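GCN5-related N-acetyltransferase (Exiguobacterium sibiricum 255-15, PDB 3GY9) probably transfers an acyl group, such as acetyl, from a coenzyme A thioester to an acceptor not yet identified, as in other GCN5-related N-acetyltransferases. Local coordinates at residues 60-65 with 91-96; 4-9 with 95-100; 114-117 with 122-125. All coordinates share one frame; numbering follows the deposited sequence.

Contact 1: residues 60-65 with 91-96. With COA (coenzyme A), chain B; SO4 (sulfate ion), chain C.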
# COMPACT_ATOMS: atom_id res chain seq x y z
N GLN A 60 1.77 -17.56 -4.69
CA GLN A 60 1.09 -16.72 -5.66
C GLN A 60 0.87 -15.34 -5.04
O GLN A 60 0.62 -15.23 -3.84
CB GLN A 60 -0.23 -17.34 -6.07
CG GLN A 60 -0.05 -18.64 -6.78
CD GLN A 60 -1.31 -19.22 -7.36
OE1 GLN A 60 -2.32 -19.35 -6.67
NE2 GLN A 60 -1.24 -19.65 -8.61
N VAL A 61 0.98 -14.31 -5.87
CA VAL A 61 0.80 -12.93 -5.40
C VAL A 61 -0.69 -12.67 -5.19
O VAL A 61 -1.49 -12.79 -6.14
CB VAL A 61 1.32 -11.90 -6.44
CG1 VAL A 61 0.94 -10.48 -6.02
CG2 VAL A 61 2.80 -12.03 -6.61
N LEU A 62 -1.07 -12.33 -3.96
CA LEU A 62 -2.48 -12.03 -3.67
C LEU A 62 -2.78 -10.54 -3.49
O LEU A 62 -3.95 -10.14 -3.53
CB LEU A 62 -2.94 -12.77 -2.42
CG LEU A 62 -2.82 -14.30 -2.40
CD1 LEU A 62 -3.32 -14.83 -1.10
CD2 LEU A 62 -3.55 -14.93 -3.56
N ALA A 63 -1.73 -9.74 -3.30
CA ALA A 63 -1.87 -8.31 -3.03
C ALA A 63 -0.54 -7.62 -3.16
O ALA A 63 0.52 -8.24 -3.08
CB ALA A 63 -2.40 -8.08 -1.64
N CYS A 64 -0.61 -6.30 -3.36
CA CYS A 64 0.57 -5.48 -3.30
C CYS A 64 0.23 -4.18 -2.59
O CYS A 64 -0.93 -3.82 -2.48
CB CYS A 64 1.10 -5.19 -4.72
SG CYS A 64 -0.02 -4.31 -5.81
N GLY A 65 1.28 -3.47 -2.16
CA GLY A 65 1.10 -2.14 -1.57
C GLY A 65 2.38 -1.67 -0.93
O GLY A 65 3.16 -2.46 -0.42
N HIS A 91 -10.15 -11.48 4.14
CA HIS A 91 -9.43 -12.52 4.89
C HIS A 91 -8.25 -11.97 5.67
O HIS A 91 -7.36 -12.72 6.08
CB HIS A 91 -8.92 -13.61 3.95
CG HIS A 91 -10.01 -14.47 3.39
ND1 HIS A 91 -10.43 -14.38 2.08
CD2 HIS A 91 -10.79 -15.40 3.97
CE1 HIS A 91 -11.41 -15.23 1.88
NE2 HIS A 91 -11.65 -15.86 3.01
N GLY A 92 -8.23 -10.66 5.86
CA GLY A 92 -7.22 -10.00 6.69
C GLY A 92 -5.93 -9.63 6.00
O GLY A 92 -5.02 -9.12 6.63
N ILE A 93 -5.82 -9.88 4.69
CA ILE A 93 -4.58 -9.56 3.97
C ILE A 93 -4.32 -8.04 3.92
O ILE A 93 -3.20 -7.58 4.20
CB ILE A 93 -4.62 -10.16 2.54
CG1 ILE A 93 -4.68 -11.70 2.63
CG2 ILE A 93 -3.41 -9.72 1.74
CD1 ILE A 93 -4.97 -12.37 1.31
N GLY A 94 -5.32 -7.26 3.52
CA GLY A 94 -5.15 -5.82 3.44
C GLY A 94 -4.72 -5.25 4.79
O GLY A 94 -3.85 -4.37 4.87
N THR A 95 -5.36 -5.72 5.86
CA THR A 95 -4.97 -5.27 7.18
C THR A 95 -3.51 -5.57 7.49
O THR A 95 -2.80 -4.69 7.94
CB THR A 95 -5.90 -5.85 8.25
OG1 THR A 95 -7.23 -5.41 7.99
CG2 THR A 95 -5.49 -5.38 9.63
N ALA A 96 -3.06 -6.79 7.21
CA ALA A 96 -1.68 -7.16 7.50
C ALA A 96 -0.71 -6.33 6.68
O ALA A 96 0.32 -5.89 7.17
CB ALA A 96 -1.45 -8.63 7.23
N1A COA B . -13.87 -4.76 -0.50
C2A COA B . -13.59 -3.55 0.12
N3A COA B . -13.34 -3.49 1.48
C4A COA B . -13.37 -4.63 2.21
C5A COA B . -13.65 -5.86 1.61
C6A COA B . -13.90 -5.92 0.24
N6A COA B . -14.27 -7.05 -0.34
N7A COA B . -13.62 -6.80 2.58
C8A COA B . -13.33 -6.21 3.76
N9A COA B . -13.18 -4.86 3.53
C1B COA B . -12.91 -3.82 4.52
C2B COA B . -13.78 -3.96 5.76
O2B COA B . -14.11 -2.68 6.26
C3B COA B . -12.90 -4.69 6.73
O3B COA B . -13.19 -4.43 8.08
P3B COA B . -13.84 -5.62 8.95
O7A COA B . -14.05 -5.15 10.37
O8A COA B . -15.14 -6.00 8.29
O9A COA B . -12.92 -6.82 8.96
C4B COA B . -11.54 -4.14 6.36
O4B COA B . -11.57 -3.95 4.96
C5B COA B . -10.38 -5.06 6.78
O5B COA B . -10.54 -6.32 6.19
P1A COA B . -9.36 -7.09 5.40
O1A COA B . -8.04 -6.96 6.10
O2A COA B . -9.86 -8.48 5.21
O3A COA B . -9.40 -6.28 4.02
P2A COA B . -8.96 -6.77 2.56
O4A COA B . -7.87 -7.83 2.61
O5A COA B . -10.17 -7.08 1.76
O6A COA B . -8.29 -5.42 2.03
CBP COA B . -8.87 -3.61 0.52
CCP COA B . -9.04 -4.21 1.92
CDP COA B . -7.41 -3.19 0.34
CEP COA B . -9.77 -2.36 0.45
CAP COA B . -9.25 -4.65 -0.55
OAP COA B . -10.55 -5.14 -0.27
C9P COA B . -9.24 -4.04 -1.92
O9P COA B . -8.05 -3.94 -2.66
N8P COA B . -10.42 -3.61 -2.36
C7P COA B . -10.58 -3.00 -3.67
C6P COA B . -11.63 -1.88 -3.64
C5P COA B . -13.00 -2.45 -3.37
O5P COA B . -13.13 -3.59 -2.91
N4P COA B . -14.04 -1.66 -3.67
C3P COA B . -15.38 -1.94 -3.20
C2P COA B . -15.99 -3.16 -3.90
S1P COA B . -16.02 -3.07 -5.70
S SO4 C . 1.87 -18.14 -10.34
O1 SO4 C . 1.16 -19.40 -10.18
O2 SO4 C . 2.86 -18.01 -9.28
O3 SO4 C . 0.92 -17.05 -10.25
O4 SO4 C . 2.55 -18.10 -11.64
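Ile93 meets strand 61-69 with two methyl groups. Its CD1 reaches CD1 of Leu62 at 3.8 Å, the two side chains crossing at about a right angle. Its CG2 lies 3.9 Å from CB of Ala63. The branching at CB makes this double contact possible: CG1 sits beside the backbone N (chi1 -63°) and carries CD1 to Leu62, while CG2 lies anti to that N and faces Ala63. Val4 and Ala54 also touch Ile93, so its side chain is buried among hydrocarbon.

Ile93 opens helix 93-105, and Gly92 is its N-cap. Gly92 has a positive phi of 87°, a value that suits glycine. Its carbonyl O accepts the first helical bond, from Ala96 N at 3.1 Å. Three backbone N-H groups of this turn, those of Gly92, Gly94 and Thr95, bond to the pyrophosphate of coenzyme A. Gly92 N donates to O2A at 2.8 Å, and Gly94 N donates to O4A at 2.8 Å. O1A is held twice by one residue, by Thr95 N at 3.0 Å and by Thr95 OG1 at 2.6 Å. Gly94 has no side chain, which lets the pyrophosphate lie close to the helix.

Arg89, Gly92 and Gly94 fit the R-x-x-G-x-G signature of the GNAT family, a pyrophosphate-binding turn. The grip on the cofactor is polar and comes mostly from the backbone, while the hold on the sheet is apolar. The positive end of the helix dipole probably adds to the attraction for the negatively charged pyrophosphate.

Contact 2: residues 4-9 with 95-100. With COA (coenzyme A), chain B.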
# COMPACT_ATOMS: atom_id res chain seq x y z
N VAL A 4 -0.91 -15.81 4.68
CA VAL A 4 -0.06 -15.16 3.72
C VAL A 4 1.22 -14.74 4.39
O VAL A 4 1.29 -14.64 5.62
CB VAL A 4 -0.69 -13.89 3.06
CG1 VAL A 4 -1.95 -14.26 2.30
CG2 VAL A 4 -0.99 -12.80 4.10
N THR A 5 2.23 -14.52 3.57
CA THR A 5 3.47 -13.89 4.00
C THR A 5 3.57 -12.55 3.26
O THR A 5 3.22 -12.46 2.09
CB THR A 5 4.66 -14.79 3.67
OG1 THR A 5 4.73 -15.00 2.26
CG2 THR A 5 4.53 -16.12 4.36
N ILE A 6 3.99 -11.51 3.96
CA ILE A 6 4.17 -10.21 3.33
C ILE A 6 5.68 -10.03 3.13
O ILE A 6 6.45 -10.06 4.11
CB ILE A 6 3.65 -9.05 4.20
CG1 ILE A 6 2.20 -9.25 4.68
CG2 ILE A 6 3.78 -7.73 3.44
CD1 ILE A 6 1.17 -9.23 3.61
N GLU A 7 6.08 -9.82 1.88
CA GLU A 7 7.48 -9.74 1.50
C GLU A 7 7.79 -8.38 0.87
O GLU A 7 6.95 -7.86 0.14
CB GLU A 7 7.80 -10.86 0.49
CG GLU A 7 9.10 -10.64 -0.25
CD GLU A 7 9.62 -11.85 -0.97
OE1 GLU A 7 10.71 -12.33 -0.59
OE2 GLU A 7 8.95 -12.31 -1.92
N ARG A 8 8.98 -7.86 1.11
CA ARG A 8 9.49 -6.68 0.39
C ARG A 8 9.91 -7.05 -1.02
O ARG A 8 10.59 -8.06 -1.23
CB ARG A 8 10.72 -6.16 1.13
CG ARG A 8 11.34 -4.87 0.62
CD ARG A 8 12.58 -4.54 1.46
NE ARG A 8 12.24 -4.65 2.86
CZ ARG A 8 11.62 -3.70 3.57
NH1 ARG A 8 11.43 -2.48 3.07
NH2 ARG A 8 11.27 -3.97 4.81
N VAL A 9 9.51 -6.23 -1.98
CA VAL A 9 9.87 -6.44 -3.36
C VAL A 9 11.23 -5.80 -3.59
O VAL A 9 11.34 -4.57 -3.56
CB VAL A 9 8.83 -5.82 -4.31
CG1 VAL A 9 9.27 -5.92 -5.76
CG2 VAL A 9 7.50 -6.48 -4.11
N THR A 95 -5.36 -5.72 5.86
CA THR A 95 -4.97 -5.27 7.18
C THR A 95 -3.51 -5.57 7.49
O THR A 95 -2.80 -4.69 7.94
CB THR A 95 -5.90 -5.85 8.25
OG1 THR A 95 -7.23 -5.41 7.99
CG2 THR A 95 -5.49 -5.38 9.63
N ALA A 96 -3.06 -6.79 7.21
CA ALA A 96 -1.68 -7.16 7.50
C ALA A 96 -0.71 -6.33 6.68
O ALA A 96 0.32 -5.89 7.17
CB ALA A 96 -1.45 -8.63 7.23
N LEU A 97 -1.06 -6.11 5.41
CA LEU A 97 -0.24 -5.29 4.54
C LEU A 97 -0.12 -3.84 5.05
O LEU A 97 0.98 -3.31 5.17
CB LEU A 97 -0.85 -5.34 3.14
CG LEU A 97 -0.23 -4.53 2.03
CD1 LEU A 97 1.21 -4.96 1.73
CD2 LEU A 97 -1.10 -4.67 0.77
N LEU A 98 -1.26 -3.21 5.35
CA LEU A 98 -1.23 -1.84 5.85
C LEU A 98 -0.52 -1.72 7.18
O LEU A 98 0.21 -0.77 7.40
CB LEU A 98 -2.63 -1.27 5.95
CG LEU A 98 -3.08 -0.42 4.75
CD1 LEU A 98 -2.29 0.91 4.71
CD2 LEU A 98 -2.91 -1.15 3.44
N GLU A 99 -0.72 -2.68 8.07
CA GLU A 99 -0.05 -2.63 9.38
C GLU A 99 1.47 -2.67 9.23
O GLU A 99 2.18 -1.94 9.92
CB GLU A 99 -0.56 -3.72 10.34
CG GLU A 99 -1.98 -3.42 10.81
CD GLU A 99 -2.54 -4.44 11.78
OE1 GLU A 99 -1.96 -5.55 11.91
OE2 GLU A 99 -3.58 -4.12 12.39
N LYS A 100 1.96 -3.47 8.29
CA LYS A 100 3.38 -3.53 8.00
C LYS A 100 3.89 -2.21 7.39
O LYS A 100 4.90 -1.66 7.83
CB LYS A 100 3.70 -4.70 7.07
CG LYS A 100 5.18 -4.95 6.88
CD LYS A 100 5.43 -6.23 6.10
CE LYS A 100 6.91 -6.50 5.92
NZ LYS A 100 7.49 -7.22 7.11
N1A COA B . -13.87 -4.76 -0.50
C2A COA B . -13.59 -3.55 0.12
N3A COA B . -13.34 -3.49 1.48
C4A COA B . -13.37 -4.63 2.21
C5A COA B . -13.65 -5.86 1.61
C6A COA B . -13.90 -5.92 0.24
N6A COA B . -14.27 -7.05 -0.34
N7A COA B . -13.62 -6.80 2.58
C8A COA B . -13.33 -6.21 3.76
N9A COA B . -13.18 -4.86 3.53
C1B COA B . -12.91 -3.82 4.52
C2B COA B . -13.78 -3.96 5.76
O2B COA B . -14.11 -2.68 6.26
C3B COA B . -12.90 -4.69 6.73
O3B COA B . -13.19 -4.43 8.08
P3B COA B . -13.84 -5.62 8.95
O7A COA B . -14.05 -5.15 10.37
O8A COA B . -15.14 -6.00 8.29
O9A COA B . -12.92 -6.82 8.96
C4B COA B . -11.54 -4.14 6.36
O4B COA B . -11.57 -3.95 4.96
C5B COA B . -10.38 -5.06 6.78
O5B COA B . -10.54 -6.32 6.19
P1A COA B . -9.36 -7.09 5.40
O1A COA B . -8.04 -6.96 6.10
O2A COA B . -9.86 -8.48 5.21
O3A COA B . -9.40 -6.28 4.02
P2A COA B . -8.96 -6.77 2.56
O4A COA B . -7.87 -7.83 2.61
O5A COA B . -10.17 -7.08 1.76
O6A COA B . -8.29 -5.42 2.03
CBP COA B . -8.87 -3.61 0.52
CCP COA B . -9.04 -4.21 1.92
CDP COA B . -7.41 -3.19 0.34
CEP COA B . -9.77 -2.36 0.45
CAP COA B . -9.25 -4.65 -0.55
OAP COA B . -10.55 -5.14 -0.27
C9P COA B . -9.24 -4.04 -1.92
O9P COA B . -8.05 -3.94 -2.66
N8P COA B . -10.42 -3.61 -2.36
C7P COA B . -10.58 -3.00 -3.67
C6P COA B . -11.63 -1.88 -3.64
C5P COA B . -13.00 -2.45 -3.37
O5P COA B . -13.13 -3.59 -2.91
N4P COA B . -14.04 -1.66 -3.67
C3P COA B . -15.38 -1.94 -3.20
C2P COA B . -15.99 -3.16 -3.90
S1P COA B . -16.02 -3.07 -5.70
O HOH W 1 6.02 -9.56 7.22
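Ile6 carries this contact, packing on Ala96, Leu97 and Lys100 of helix 93-105. In this GNAT fold strand 5-8 forms one edge of the mixed sheet, and the helix lies over one face of it. The two short segments run 40° apart, with axes 9.4 Å from each other at closest approach.

Ile6 CG2, anti to the backbone N, is the main point of touch. It lies 4.1 Å from Leu97 CD1, and the Leu97 side chain comes across Ile6 nearly perpendicular. Lys100 CD is a close 3.5 Å from the same Ile6 CG2. CG1 comes only to the fringe of Ala96, 4.5 Å from its CB. The Lys100 chain runs alongside Ile6, pointing the other way, and stays extended until the last torsion bends (chi4 85°). A water bridges the Lys100 side chain to the Ile6 backbone: it accepts from Lys100 NZ at 2.8 Å and donates to Ile6 O at 3.2 Å.

Further along, Arg8 makes a salt bridge with Glu104 of the same helix. That carboxylate probably eases the nearness of two like charges, Arg8 NH2 and Lys100 NZ, which lie 5.5 Å apart.

Contact 3: residues 114-117 with 122-125. With COA (coenzyme A), chain B.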
# COMPACT_ATOMS: atom_id res chain seq x y z
N LEU A 114 -2.89 9.14 1.71
CA LEU A 114 -3.24 8.26 0.59
C LEU A 114 -4.49 8.79 -0.09
O LEU A 114 -5.22 9.62 0.46
CB LEU A 114 -3.43 6.81 1.05
CG LEU A 114 -4.54 6.55 2.08
CD1 LEU A 114 -5.88 6.22 1.42
CD2 LEU A 114 -4.14 5.45 3.05
N TYR A 115 -4.72 8.27 -1.29
CA TYR A 115 -5.92 8.57 -2.07
C TYR A 115 -6.67 7.28 -2.33
O TYR A 115 -6.19 6.44 -3.08
CB TYR A 115 -5.54 9.26 -3.37
CG TYR A 115 -6.75 9.74 -4.15
CD1 TYR A 115 -7.41 8.90 -5.02
CD2 TYR A 115 -7.21 11.03 -3.99
CE1 TYR A 115 -8.52 9.34 -5.73
CE2 TYR A 115 -8.32 11.49 -4.70
CZ TYR A 115 -8.96 10.63 -5.56
OH TYR A 115 -10.06 11.07 -6.27
N SER A 116 -7.85 7.13 -1.72
CA SER A 116 -8.71 5.98 -1.98
C SER A 116 -10.14 6.43 -2.08
O SER A 116 -10.72 6.90 -1.10
CB SER A 116 -8.60 4.96 -0.86
OG SER A 116 -9.41 3.83 -1.15
N GLU A 117 -10.72 6.29 -3.27
CA GLU A 117 -12.12 6.62 -3.48
C GLU A 117 -13.06 5.52 -3.03
O GLU A 117 -14.24 5.77 -2.79
CB GLU A 117 -12.38 6.93 -4.96
CG GLU A 117 -11.81 8.27 -5.39
CD GLU A 117 -11.79 8.46 -6.90
OE1 GLU A 117 -11.69 7.45 -7.65
OE2 GLU A 117 -11.84 9.62 -7.34
N PHE A 122 -12.30 0.72 5.38
CA PHE A 122 -11.03 0.04 5.62
C PHE A 122 -10.02 1.00 6.25
O PHE A 122 -9.44 0.70 7.31
CB PHE A 122 -10.48 -0.53 4.31
CG PHE A 122 -9.08 -1.09 4.41
CD1 PHE A 122 -8.80 -2.14 5.26
CD2 PHE A 122 -8.06 -0.59 3.62
CE1 PHE A 122 -7.51 -2.66 5.35
CE2 PHE A 122 -6.79 -1.12 3.68
CZ PHE A 122 -6.52 -2.16 4.56
N TYR A 123 -9.80 2.14 5.61
CA TYR A 123 -8.78 3.09 6.09
C TYR A 123 -9.15 3.74 7.42
O TYR A 123 -8.29 3.94 8.28
CB TYR A 123 -8.40 4.10 5.00
CG TYR A 123 -7.64 3.42 3.88
CD1 TYR A 123 -6.37 2.90 4.12
CD2 TYR A 123 -8.17 3.26 2.60
CE1 TYR A 123 -5.64 2.28 3.15
CE2 TYR A 123 -7.44 2.62 1.60
CZ TYR A 123 -6.18 2.12 1.89
OH TYR A 123 -5.40 1.46 0.95
N GLN A 124 -10.43 4.06 7.62
CA GLN A 124 -10.82 4.59 8.92
C GLN A 124 -10.63 3.56 10.03
O GLN A 124 -10.23 3.93 11.12
CB GLN A 124 -12.24 5.15 8.90
CG GLN A 124 -12.32 6.41 8.04
CD GLN A 124 -13.37 7.38 8.49
OE1 GLN A 124 -13.49 7.67 9.68
NE2 GLN A 124 -14.13 7.91 7.53
N GLY A 125 -10.88 2.29 9.73
CA GLY A 125 -10.66 1.22 10.71
C GLY A 125 -9.22 1.10 11.16
O GLY A 125 -8.92 0.67 12.27
N1A COA B . -13.87 -4.76 -0.50
C2A COA B . -13.59 -3.55 0.12
N3A COA B . -13.34 -3.49 1.48
C4A COA B . -13.37 -4.63 2.21
C5A COA B . -13.65 -5.86 1.61
C6A COA B . -13.90 -5.92 0.24
N6A COA B . -14.27 -7.05 -0.34
N7A COA B . -13.62 -6.80 2.58
C8A COA B . -13.33 -6.21 3.76
N9A COA B . -13.18 -4.86 3.53
C1B COA B . -12.91 -3.82 4.52
C2B COA B . -13.78 -3.96 5.76
O2B COA B . -14.11 -2.68 6.26
C3B COA B . -12.90 -4.69 6.73
O3B COA B . -13.19 -4.43 8.08
P3B COA B . -13.84 -5.62 8.95
O7A COA B . -14.05 -5.15 10.37
O8A COA B . -15.14 -6.00 8.29
O9A COA B . -12.92 -6.82 8.96
C4B COA B . -11.54 -4.14 6.36
O4B COA B . -11.57 -3.95 4.96
C5B COA B . -10.38 -5.06 6.78
O5B COA B . -10.54 -6.32 6.19
P1A COA B . -9.36 -7.09 5.40
O1A COA B . -8.04 -6.96 6.10
O2A COA B . -9.86 -8.48 5.21
O3A COA B . -9.40 -6.28 4.02
P2A COA B . -8.96 -6.77 2.56
O4A COA B . -7.87 -7.83 2.61
O5A COA B . -10.17 -7.08 1.76
O6A COA B . -8.29 -5.42 2.03
CBP COA B . -8.87 -3.61 0.52
CCP COA B . -9.04 -4.21 1.92
CDP COA B . -7.41 -3.19 0.34
CEP COA B . -9.77 -2.36 0.45
CAP COA B . -9.25 -4.65 -0.55
OAP COA B . -10.55 -5.14 -0.27
C9P COA B . -9.24 -4.04 -1.92
O9P COA B . -8.05 -3.94 -2.66
N8P COA B . -10.42 -3.61 -2.36
C7P COA B . -10.58 -3.00 -3.67
C6P COA B . -11.63 -1.88 -3.64
C5P COA B . -13.00 -2.45 -3.37
O5P COA B . -13.13 -3.59 -2.91
N4P COA B . -14.04 -1.66 -3.67
C3P COA B . -15.38 -1.94 -3.20
C2P COA B . -15.99 -3.16 -3.90
S1P COA B . -16.02 -3.07 -5.70
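Leu114 lies over one face of the Tyr123 ring, and the contact between them is a CH-pi interaction. CD2 is 3.9 Å from the ring centroid, 28° off the normal, and nearest to Tyr123 CE1 at 3.5 Å. Leu114 CD1 stands over the middle of the same face, 3.8 Å above the plane, while Leu114 CD2 sits off toward the side of the ring with Tyr123 CD1 and CE1. With chi1 at 61°, Leu114 CG is flanked by both backbone neighbours, and the branch is swung toward the ring. The opposite face of Tyr123 is covered by Phe122, whose CD2 stands 3.6 Å above the plane.

Ser116 adds a plain van der Waals contact. Its CB lies 3.6 Å from Tyr123 CE2.

These residues join the end of strand 111-114 to helix 120-125. In the GNAT fold strands 76-84 and 111-114 run parallel, and the cofactor lies near where they part. Tyr123 fits beside them, touching Val82 as well as Leu114.

Hydrogen bonds fix the loop rather than bridge the two segments. Ser116 OG bonds to Ala119 N, and Ser116 N bonds to Thr137 OG1. Tyr115 OH donates to Glu117 OE2 at 2.5 Å, approaching from above the carboxylate plane.

The last group of contacts is with the ligand. Coenzyme A CCP lies 3.8 Å above the centre of the Phe122 ring, and Phe122 CD1 comes to 3.3 Å from the ribose O4B.

How the contacts relate
Contacts 1 and 2 share helix 93-105 and overlap at Thr95 and Ala96. Their centres are about 7 Å apart. Val4 ties them together, since its CG1 lies 3.7 Å from both Ile93 CD1 and Leu62 CD1. Leu97 CD2 also packs on Cys64 O, at 3.4 Å. Contact 3 is farther off, with its centre about 15 Å from that of contact 1 and about 17 Å from that of contact 2. Phe122 spans the gap: its CZ lies 3.5 Å from Gly94 O and 3.9 Å from Leu98 CG. Coenzyme A thus meets the helix start through 91-96 and an aromatic ring through 122-125, while 4-9 packs on the helix farther along.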